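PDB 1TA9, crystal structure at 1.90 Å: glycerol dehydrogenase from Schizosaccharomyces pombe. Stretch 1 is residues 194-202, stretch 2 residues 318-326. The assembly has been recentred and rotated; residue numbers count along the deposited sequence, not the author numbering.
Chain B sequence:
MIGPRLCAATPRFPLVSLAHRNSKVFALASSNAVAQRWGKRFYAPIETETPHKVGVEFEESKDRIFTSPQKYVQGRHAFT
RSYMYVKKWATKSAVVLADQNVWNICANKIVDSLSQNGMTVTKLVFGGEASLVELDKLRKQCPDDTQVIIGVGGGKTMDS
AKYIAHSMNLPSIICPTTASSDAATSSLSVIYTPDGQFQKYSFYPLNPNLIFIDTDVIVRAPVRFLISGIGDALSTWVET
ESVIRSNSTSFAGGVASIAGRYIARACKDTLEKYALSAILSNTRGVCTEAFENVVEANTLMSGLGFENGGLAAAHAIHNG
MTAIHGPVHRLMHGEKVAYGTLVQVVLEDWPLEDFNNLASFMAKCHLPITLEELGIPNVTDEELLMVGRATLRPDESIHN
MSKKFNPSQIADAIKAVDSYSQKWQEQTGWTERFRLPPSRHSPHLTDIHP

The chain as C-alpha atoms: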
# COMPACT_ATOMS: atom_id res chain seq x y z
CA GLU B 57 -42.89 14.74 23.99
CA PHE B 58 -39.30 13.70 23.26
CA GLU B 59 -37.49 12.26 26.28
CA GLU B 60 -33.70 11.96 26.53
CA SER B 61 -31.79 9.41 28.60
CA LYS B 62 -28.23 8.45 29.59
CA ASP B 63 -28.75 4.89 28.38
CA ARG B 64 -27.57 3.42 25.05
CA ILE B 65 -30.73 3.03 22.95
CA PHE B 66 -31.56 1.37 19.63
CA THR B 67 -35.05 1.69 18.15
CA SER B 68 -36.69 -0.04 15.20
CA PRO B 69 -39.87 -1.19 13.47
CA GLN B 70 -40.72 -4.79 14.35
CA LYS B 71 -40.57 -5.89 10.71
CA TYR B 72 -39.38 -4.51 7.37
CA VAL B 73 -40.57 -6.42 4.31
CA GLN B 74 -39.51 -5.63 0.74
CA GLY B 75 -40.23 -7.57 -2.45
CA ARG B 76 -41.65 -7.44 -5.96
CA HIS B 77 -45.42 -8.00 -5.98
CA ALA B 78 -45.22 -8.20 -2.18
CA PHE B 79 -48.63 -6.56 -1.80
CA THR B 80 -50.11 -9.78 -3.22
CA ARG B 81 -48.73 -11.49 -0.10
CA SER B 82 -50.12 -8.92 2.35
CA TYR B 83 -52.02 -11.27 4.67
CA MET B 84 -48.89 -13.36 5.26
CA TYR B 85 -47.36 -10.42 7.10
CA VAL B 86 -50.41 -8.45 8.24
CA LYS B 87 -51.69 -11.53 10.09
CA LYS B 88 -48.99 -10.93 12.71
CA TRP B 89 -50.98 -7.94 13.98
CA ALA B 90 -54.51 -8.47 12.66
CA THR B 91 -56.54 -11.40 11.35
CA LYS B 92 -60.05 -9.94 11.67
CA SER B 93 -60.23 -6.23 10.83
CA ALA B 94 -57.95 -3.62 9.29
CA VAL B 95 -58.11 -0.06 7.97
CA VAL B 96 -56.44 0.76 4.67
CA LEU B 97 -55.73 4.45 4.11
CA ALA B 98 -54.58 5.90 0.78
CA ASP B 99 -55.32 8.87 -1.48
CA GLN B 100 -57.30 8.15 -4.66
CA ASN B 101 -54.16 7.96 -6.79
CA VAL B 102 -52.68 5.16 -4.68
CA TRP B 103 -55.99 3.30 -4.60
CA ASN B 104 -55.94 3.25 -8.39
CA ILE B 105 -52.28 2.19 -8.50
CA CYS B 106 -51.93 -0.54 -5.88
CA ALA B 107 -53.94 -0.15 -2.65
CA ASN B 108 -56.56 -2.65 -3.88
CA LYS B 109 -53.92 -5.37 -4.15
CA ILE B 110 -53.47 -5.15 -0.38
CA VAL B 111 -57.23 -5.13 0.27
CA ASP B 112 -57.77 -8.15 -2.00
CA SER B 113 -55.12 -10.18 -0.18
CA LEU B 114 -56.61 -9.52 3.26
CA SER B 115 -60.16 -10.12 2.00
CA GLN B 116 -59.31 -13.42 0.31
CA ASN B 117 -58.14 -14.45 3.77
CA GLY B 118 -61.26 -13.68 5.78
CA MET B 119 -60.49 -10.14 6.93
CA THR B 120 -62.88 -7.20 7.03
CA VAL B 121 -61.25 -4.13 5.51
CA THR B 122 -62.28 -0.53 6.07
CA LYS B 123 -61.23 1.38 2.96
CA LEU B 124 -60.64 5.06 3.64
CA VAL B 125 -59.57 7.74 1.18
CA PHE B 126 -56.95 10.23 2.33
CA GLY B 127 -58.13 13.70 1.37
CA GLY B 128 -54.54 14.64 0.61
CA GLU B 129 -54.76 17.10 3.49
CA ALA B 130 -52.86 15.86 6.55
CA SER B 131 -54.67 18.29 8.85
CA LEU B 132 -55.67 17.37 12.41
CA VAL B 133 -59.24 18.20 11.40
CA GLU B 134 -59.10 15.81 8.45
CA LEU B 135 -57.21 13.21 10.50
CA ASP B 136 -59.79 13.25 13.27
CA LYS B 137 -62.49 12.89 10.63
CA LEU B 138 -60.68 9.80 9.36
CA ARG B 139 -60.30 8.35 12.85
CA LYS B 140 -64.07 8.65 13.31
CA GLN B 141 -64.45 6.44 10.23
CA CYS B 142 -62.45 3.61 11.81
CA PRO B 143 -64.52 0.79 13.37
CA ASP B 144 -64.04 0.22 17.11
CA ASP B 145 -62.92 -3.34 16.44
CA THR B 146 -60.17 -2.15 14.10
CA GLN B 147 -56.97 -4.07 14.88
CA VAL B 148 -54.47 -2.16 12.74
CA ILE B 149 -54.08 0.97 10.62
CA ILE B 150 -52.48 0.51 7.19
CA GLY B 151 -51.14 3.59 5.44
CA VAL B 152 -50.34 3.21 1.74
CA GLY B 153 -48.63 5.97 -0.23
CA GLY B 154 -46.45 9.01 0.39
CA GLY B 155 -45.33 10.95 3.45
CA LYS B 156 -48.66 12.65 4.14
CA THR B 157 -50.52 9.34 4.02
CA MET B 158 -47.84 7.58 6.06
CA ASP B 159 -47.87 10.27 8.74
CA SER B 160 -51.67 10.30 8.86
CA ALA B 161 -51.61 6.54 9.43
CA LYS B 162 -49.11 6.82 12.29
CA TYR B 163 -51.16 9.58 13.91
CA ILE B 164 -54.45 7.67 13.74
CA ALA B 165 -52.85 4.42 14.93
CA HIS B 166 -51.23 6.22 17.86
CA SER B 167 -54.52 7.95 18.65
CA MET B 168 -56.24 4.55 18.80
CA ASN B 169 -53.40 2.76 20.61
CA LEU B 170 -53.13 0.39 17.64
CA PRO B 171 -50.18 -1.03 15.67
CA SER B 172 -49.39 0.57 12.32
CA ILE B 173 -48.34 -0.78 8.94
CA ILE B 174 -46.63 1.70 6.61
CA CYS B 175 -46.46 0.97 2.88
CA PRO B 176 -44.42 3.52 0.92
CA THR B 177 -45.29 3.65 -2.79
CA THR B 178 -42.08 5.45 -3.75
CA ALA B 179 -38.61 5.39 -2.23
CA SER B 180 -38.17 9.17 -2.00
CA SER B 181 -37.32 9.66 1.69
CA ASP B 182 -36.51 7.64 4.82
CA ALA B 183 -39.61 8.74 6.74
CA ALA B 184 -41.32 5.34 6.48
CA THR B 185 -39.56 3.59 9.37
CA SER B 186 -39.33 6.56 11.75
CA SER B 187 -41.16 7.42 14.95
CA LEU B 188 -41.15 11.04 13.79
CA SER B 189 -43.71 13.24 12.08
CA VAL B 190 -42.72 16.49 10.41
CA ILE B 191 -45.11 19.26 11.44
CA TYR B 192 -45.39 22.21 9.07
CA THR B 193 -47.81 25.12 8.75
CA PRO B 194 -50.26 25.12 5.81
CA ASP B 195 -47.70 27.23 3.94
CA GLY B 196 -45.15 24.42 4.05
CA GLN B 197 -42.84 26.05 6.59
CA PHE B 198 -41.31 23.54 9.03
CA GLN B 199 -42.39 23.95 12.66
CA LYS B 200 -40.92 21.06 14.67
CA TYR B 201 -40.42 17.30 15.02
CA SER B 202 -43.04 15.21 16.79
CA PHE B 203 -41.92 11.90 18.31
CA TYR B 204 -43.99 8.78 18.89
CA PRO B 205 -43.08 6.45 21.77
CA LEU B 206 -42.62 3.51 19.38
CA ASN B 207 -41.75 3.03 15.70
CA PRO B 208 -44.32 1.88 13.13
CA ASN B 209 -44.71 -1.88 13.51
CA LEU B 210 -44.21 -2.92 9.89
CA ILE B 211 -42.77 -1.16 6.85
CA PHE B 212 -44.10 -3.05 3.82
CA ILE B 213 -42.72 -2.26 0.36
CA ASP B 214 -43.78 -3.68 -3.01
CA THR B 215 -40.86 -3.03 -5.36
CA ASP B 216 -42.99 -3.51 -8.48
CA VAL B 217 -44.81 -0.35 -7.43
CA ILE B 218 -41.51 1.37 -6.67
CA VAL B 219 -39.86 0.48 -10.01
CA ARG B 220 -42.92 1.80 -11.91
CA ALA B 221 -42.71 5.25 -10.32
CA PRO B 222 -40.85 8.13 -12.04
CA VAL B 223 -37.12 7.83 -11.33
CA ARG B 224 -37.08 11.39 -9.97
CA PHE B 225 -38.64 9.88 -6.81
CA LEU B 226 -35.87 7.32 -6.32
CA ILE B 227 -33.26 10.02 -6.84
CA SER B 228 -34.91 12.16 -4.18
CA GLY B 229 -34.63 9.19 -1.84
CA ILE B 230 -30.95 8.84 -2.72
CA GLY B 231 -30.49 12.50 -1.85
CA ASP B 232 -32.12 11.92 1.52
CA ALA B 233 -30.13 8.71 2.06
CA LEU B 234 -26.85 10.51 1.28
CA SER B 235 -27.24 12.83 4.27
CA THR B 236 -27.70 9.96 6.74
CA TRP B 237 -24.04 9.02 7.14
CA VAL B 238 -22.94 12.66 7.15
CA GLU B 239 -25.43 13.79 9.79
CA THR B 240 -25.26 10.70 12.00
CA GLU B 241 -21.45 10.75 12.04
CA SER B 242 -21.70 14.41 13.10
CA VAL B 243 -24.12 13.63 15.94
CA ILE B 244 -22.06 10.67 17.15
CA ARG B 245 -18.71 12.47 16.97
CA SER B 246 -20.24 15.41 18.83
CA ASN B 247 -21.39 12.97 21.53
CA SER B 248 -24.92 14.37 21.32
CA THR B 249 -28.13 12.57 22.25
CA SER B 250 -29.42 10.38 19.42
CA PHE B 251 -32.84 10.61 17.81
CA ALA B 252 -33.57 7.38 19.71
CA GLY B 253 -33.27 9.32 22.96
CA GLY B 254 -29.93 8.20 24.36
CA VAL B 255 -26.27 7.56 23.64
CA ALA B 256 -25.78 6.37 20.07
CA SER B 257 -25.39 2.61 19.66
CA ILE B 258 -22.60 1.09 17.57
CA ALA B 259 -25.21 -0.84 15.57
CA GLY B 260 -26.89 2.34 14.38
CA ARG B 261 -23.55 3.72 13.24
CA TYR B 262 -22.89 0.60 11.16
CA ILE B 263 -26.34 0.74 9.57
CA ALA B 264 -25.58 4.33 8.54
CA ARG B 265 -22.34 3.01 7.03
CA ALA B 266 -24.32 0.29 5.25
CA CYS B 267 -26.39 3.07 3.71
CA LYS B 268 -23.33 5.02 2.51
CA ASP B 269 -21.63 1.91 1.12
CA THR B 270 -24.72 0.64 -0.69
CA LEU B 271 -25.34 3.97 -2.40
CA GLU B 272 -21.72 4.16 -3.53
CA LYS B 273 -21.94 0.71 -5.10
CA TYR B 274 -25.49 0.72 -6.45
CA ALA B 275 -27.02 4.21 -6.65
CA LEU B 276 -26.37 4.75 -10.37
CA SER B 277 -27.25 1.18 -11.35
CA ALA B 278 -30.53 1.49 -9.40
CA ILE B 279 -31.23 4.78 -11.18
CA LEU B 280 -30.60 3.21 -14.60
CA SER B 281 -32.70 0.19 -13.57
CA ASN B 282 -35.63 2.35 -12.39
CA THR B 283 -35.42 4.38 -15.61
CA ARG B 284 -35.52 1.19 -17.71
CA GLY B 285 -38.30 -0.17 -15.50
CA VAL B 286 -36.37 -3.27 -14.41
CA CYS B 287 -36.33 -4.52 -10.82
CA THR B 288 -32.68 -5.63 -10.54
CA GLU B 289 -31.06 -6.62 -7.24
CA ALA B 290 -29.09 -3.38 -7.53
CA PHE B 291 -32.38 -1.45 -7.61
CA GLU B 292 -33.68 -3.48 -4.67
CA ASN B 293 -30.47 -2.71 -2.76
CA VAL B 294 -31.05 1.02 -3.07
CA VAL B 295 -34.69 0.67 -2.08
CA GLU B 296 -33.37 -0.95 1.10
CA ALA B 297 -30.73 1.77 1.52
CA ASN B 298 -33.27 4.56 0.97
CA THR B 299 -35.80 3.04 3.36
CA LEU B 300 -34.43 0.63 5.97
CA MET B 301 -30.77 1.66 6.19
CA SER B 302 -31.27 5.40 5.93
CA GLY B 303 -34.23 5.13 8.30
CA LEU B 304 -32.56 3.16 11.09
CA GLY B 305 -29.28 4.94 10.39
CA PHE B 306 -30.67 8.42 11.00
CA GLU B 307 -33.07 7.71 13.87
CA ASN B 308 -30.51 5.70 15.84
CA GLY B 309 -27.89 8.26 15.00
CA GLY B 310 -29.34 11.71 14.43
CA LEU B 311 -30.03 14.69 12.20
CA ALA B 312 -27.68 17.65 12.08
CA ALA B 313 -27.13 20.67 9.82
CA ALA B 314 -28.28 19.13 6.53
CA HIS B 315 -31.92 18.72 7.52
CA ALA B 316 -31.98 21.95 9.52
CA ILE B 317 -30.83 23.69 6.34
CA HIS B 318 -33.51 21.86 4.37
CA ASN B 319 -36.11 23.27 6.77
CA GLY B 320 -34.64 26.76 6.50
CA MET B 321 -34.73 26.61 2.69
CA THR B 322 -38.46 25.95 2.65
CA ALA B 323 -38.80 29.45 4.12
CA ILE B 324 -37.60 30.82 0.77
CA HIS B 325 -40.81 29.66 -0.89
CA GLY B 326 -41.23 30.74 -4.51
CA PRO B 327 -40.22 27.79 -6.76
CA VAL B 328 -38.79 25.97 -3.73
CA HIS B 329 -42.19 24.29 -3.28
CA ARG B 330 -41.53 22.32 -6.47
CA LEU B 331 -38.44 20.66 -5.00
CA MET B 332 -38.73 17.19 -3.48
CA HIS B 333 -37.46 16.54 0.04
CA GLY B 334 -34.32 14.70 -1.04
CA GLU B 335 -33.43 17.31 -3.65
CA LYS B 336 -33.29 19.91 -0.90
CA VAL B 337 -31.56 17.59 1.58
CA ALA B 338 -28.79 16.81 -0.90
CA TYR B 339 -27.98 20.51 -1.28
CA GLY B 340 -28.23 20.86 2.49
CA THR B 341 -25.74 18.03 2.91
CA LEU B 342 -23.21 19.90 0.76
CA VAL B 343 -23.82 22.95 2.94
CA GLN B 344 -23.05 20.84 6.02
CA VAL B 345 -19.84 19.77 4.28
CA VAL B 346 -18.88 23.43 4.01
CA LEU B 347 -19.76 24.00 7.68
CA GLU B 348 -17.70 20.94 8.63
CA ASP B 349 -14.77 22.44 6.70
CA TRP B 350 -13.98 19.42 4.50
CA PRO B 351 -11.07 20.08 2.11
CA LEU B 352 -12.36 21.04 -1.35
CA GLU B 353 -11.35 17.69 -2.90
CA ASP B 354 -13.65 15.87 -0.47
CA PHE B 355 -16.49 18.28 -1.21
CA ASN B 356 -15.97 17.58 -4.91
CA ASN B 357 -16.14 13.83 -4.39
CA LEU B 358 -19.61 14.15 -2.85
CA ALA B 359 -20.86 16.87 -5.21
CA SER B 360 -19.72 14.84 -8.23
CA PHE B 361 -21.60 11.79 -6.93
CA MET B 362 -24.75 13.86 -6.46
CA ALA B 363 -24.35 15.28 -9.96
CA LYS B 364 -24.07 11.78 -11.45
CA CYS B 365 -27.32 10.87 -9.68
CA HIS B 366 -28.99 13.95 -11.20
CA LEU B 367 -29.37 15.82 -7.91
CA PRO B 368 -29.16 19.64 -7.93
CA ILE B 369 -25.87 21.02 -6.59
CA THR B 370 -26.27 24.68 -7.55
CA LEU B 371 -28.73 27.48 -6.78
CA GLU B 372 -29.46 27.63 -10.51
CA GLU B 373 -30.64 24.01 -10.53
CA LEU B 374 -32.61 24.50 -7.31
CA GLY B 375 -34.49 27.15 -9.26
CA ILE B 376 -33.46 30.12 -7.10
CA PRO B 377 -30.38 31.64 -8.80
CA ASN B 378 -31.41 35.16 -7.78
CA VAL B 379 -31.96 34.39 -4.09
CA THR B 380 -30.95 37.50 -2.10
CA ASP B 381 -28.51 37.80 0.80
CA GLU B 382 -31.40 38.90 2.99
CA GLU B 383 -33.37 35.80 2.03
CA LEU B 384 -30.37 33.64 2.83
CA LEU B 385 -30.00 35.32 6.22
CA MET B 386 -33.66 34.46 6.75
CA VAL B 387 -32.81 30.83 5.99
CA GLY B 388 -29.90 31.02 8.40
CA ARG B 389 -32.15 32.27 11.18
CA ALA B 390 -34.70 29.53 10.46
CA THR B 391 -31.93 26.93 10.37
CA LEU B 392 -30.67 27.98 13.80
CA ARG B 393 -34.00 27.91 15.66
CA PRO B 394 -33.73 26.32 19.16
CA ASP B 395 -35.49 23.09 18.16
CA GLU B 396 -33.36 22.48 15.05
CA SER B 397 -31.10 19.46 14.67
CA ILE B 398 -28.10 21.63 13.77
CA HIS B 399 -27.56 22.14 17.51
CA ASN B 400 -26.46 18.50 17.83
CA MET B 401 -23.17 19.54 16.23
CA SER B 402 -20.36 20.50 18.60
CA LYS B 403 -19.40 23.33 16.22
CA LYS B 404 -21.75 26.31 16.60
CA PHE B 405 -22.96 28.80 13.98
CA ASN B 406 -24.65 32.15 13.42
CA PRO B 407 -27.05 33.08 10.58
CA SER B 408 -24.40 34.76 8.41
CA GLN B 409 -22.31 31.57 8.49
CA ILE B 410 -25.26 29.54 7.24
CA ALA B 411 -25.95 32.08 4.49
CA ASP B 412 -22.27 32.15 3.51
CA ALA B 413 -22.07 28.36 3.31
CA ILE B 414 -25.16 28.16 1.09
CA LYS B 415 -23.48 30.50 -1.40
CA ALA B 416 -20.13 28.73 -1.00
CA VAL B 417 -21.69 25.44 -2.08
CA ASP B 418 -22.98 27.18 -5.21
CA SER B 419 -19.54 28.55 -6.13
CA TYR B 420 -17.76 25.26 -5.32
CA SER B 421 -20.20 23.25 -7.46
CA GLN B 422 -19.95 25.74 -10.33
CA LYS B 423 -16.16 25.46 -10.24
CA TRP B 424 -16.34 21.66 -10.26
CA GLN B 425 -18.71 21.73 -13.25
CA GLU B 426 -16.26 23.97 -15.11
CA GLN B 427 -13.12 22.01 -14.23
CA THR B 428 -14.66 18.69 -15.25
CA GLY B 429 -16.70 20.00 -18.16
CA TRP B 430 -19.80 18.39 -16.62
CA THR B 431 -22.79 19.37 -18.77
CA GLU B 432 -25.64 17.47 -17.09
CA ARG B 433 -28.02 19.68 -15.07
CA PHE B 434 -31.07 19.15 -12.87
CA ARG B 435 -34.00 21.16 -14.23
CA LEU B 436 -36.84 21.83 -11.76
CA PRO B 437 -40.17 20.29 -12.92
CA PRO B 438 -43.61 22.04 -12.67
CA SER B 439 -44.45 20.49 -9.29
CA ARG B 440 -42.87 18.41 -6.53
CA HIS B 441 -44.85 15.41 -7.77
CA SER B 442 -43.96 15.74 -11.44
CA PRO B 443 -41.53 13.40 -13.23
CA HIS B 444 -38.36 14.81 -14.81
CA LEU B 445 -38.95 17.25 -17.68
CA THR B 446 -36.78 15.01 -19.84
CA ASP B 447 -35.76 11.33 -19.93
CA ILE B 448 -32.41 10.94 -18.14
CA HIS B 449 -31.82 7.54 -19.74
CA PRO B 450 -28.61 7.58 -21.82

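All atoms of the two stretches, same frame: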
# COMPACT_ATOMS: atom_id res chain seq x y z
N PRO B 194 -49.63 25.33 7.11
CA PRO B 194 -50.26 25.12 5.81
C PRO B 194 -49.50 25.74 4.64
O PRO B 194 -49.81 25.48 3.48
CB PRO B 194 -51.65 25.73 5.99
CG PRO B 194 -51.42 26.81 7.00
CD PRO B 194 -50.51 26.13 7.99
N ASP B 195 -48.51 26.57 4.96
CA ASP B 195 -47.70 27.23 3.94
C ASP B 195 -46.55 26.33 3.51
O ASP B 195 -45.96 26.52 2.45
CB ASP B 195 -47.15 28.55 4.49
N GLY B 196 -46.23 25.34 4.35
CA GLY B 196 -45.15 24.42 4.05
C GLY B 196 -43.97 24.59 4.99
O GLY B 196 -43.13 23.69 5.12
N GLN B 197 -43.91 25.74 5.65
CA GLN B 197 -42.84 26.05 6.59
C GLN B 197 -42.75 25.05 7.74
O GLN B 197 -43.75 24.78 8.42
CB GLN B 197 -43.02 27.46 7.13
N PHE B 198 -41.56 24.51 7.96
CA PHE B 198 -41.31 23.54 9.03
C PHE B 198 -41.48 24.17 10.41
O PHE B 198 -40.99 25.28 10.66
CB PHE B 198 -39.90 22.95 8.88
CG PHE B 198 -39.42 22.20 10.09
CD1 PHE B 198 -38.81 22.88 11.15
CD2 PHE B 198 -39.56 20.82 10.18
CE1 PHE B 198 -38.35 22.19 12.27
CE2 PHE B 198 -39.10 20.12 11.30
CZ PHE B 198 -38.49 20.81 12.34
N GLN B 199 -42.15 23.46 11.30
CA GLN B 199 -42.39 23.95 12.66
C GLN B 199 -41.54 23.20 13.68
O GLN B 199 -40.76 23.81 14.42
CB GLN B 199 -43.87 23.82 13.01
N LYS B 200 -41.68 21.88 13.72
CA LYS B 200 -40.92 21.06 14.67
C LYS B 200 -41.09 19.57 14.40
O LYS B 200 -41.86 19.16 13.53
CB LYS B 200 -41.35 21.38 16.10
N TYR B 201 -40.35 18.75 15.15
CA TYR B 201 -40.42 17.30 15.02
C TYR B 201 -41.24 16.71 16.15
O TYR B 201 -41.01 17.02 17.32
CB TYR B 201 -39.02 16.68 15.07
CG TYR B 201 -38.15 16.95 13.87
CD1 TYR B 201 -38.57 16.60 12.58
CD2 TYR B 201 -36.90 17.55 14.01
CE1 TYR B 201 -37.77 16.84 11.47
CE2 TYR B 201 -36.09 17.80 12.91
CZ TYR B 201 -36.53 17.44 11.64
OH TYR B 201 -35.74 17.70 10.55
N SER B 202 -42.20 15.87 15.79
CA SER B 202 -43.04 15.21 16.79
C SER B 202 -42.54 13.77 16.89
O SER B 202 -42.26 13.14 15.87
CB SER B 202 -44.50 15.24 16.36
N HIS B 318 -32.39 22.19 5.23
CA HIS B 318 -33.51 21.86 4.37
C HIS B 318 -34.76 22.59 4.86
O HIS B 318 -35.51 23.15 4.07
CB HIS B 318 -33.76 20.34 4.37
CG HIS B 318 -35.18 19.96 4.04
ND1 HIS B 318 -36.21 20.07 4.95
CD2 HIS B 318 -35.73 19.46 2.91
CE1 HIS B 318 -37.33 19.67 4.39
NE2 HIS B 318 -37.07 19.29 3.15
N ASN B 319 -34.95 22.60 6.18
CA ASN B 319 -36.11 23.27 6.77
C ASN B 319 -36.02 24.78 6.59
O ASN B 319 -37.03 25.45 6.37
CB ASN B 319 -36.23 22.93 8.26
CG ASN B 319 -36.49 21.45 8.49
OD1 ASN B 319 -37.06 20.77 7.64
ND2 ASN B 319 -36.10 20.96 9.66
N GLY B 320 -34.81 25.33 6.68
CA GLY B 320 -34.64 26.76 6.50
C GLY B 320 -34.94 27.18 5.07
O GLY B 320 -35.55 28.22 4.84
N MET B 321 -34.52 26.35 4.11
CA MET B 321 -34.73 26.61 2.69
C MET B 321 -36.20 26.75 2.33
O MET B 321 -36.57 27.57 1.49
CB MET B 321 -34.14 25.49 1.84
CG MET B 321 -32.63 25.42 1.80
SD MET B 321 -32.09 24.00 0.81
CE MET B 321 -31.50 22.90 2.07
N THR B 322 -37.04 25.92 2.94
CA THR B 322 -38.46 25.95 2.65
C THR B 322 -39.02 27.35 2.91
O THR B 322 -40.03 27.74 2.32
CB THR B 322 -39.22 24.94 3.52
OG1 THR B 322 -39.24 25.39 4.88
CG2 THR B 322 -38.55 23.57 3.45
N ALA B 323 -38.36 28.10 3.79
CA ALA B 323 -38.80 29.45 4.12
C ALA B 323 -38.59 30.41 2.96
O ALA B 323 -39.10 31.53 2.98
CB ALA B 323 -38.05 29.95 5.35
N ILE B 324 -37.84 29.98 1.94
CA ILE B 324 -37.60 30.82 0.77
C ILE B 324 -38.87 30.88 -0.07
O ILE B 324 -39.21 31.92 -0.64
CB ILE B 324 -36.46 30.25 -0.10
CG1 ILE B 324 -35.14 30.28 0.68
CG2 ILE B 324 -36.33 31.05 -1.39
CD1 ILE B 324 -33.98 29.62 -0.04
N HIS B 325 -39.58 29.76 -0.12
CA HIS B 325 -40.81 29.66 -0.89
C HIS B 325 -40.52 29.89 -2.38
O HIS B 325 -39.47 29.49 -2.87
CB HIS B 325 -41.85 30.67 -0.37
CG HIS B 325 -42.27 30.41 1.04
ND1 HIS B 325 -42.94 29.27 1.42
CD2 HIS B 325 -42.11 31.14 2.17
CE1 HIS B 325 -43.16 29.30 2.72
NE2 HIS B 325 -42.67 30.42 3.20
N GLY B 326 -41.44 30.53 -3.09
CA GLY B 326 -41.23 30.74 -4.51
C GLY B 326 -41.23 29.38 -5.18
O GLY B 326 -42.10 28.56 -4.88
O HOH W 1 -36.74 17.87 8.16

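Strand 198-202 runs nearly antiparallel to helix 318-322, their directions 154° apart and their axes 8.9 Å apart at closest approach. The contact is small, burying 294 Å² in all, and the nearest CA atoms across the stretches are those of F198 and N319, 5.7 Å apart, and of Q197 and A323, 5.8 Å apart.

N319 has the most surface covered, 79 Å² by stretch 1, followed by F198 with 51 Å². Both it and F198 direct their CA-to-CB bonds toward the other stretch, and the amide lies over one face of the phenyl ring, F198 CG to N319 CG being 3.4 Å. This is van der Waals packing of a flat amide on an aromatic ring. The amide is held from both ends: H318 ND1 donates to N319 OD1 at 2.9 Å, while N319 ND2 is hydrogen-bonded elsewhere in the structure. Water 1 adds a bridge between the stretches, donating to N319 OD1 at 3.0 Å and hydrogen-bonding Y201 OH at 2.6 Å.

One turn on, T322 OG1 donates to N319 O at 2.7 Å, so the hydroxyl serves its own helix; it touches the incoming chain at 4.0 Å from Q197 CA. Beyond the helix, H325 has positive phi (62°), and its ring edge meets D195, with D195 O 4.0 Å from H325 CE1.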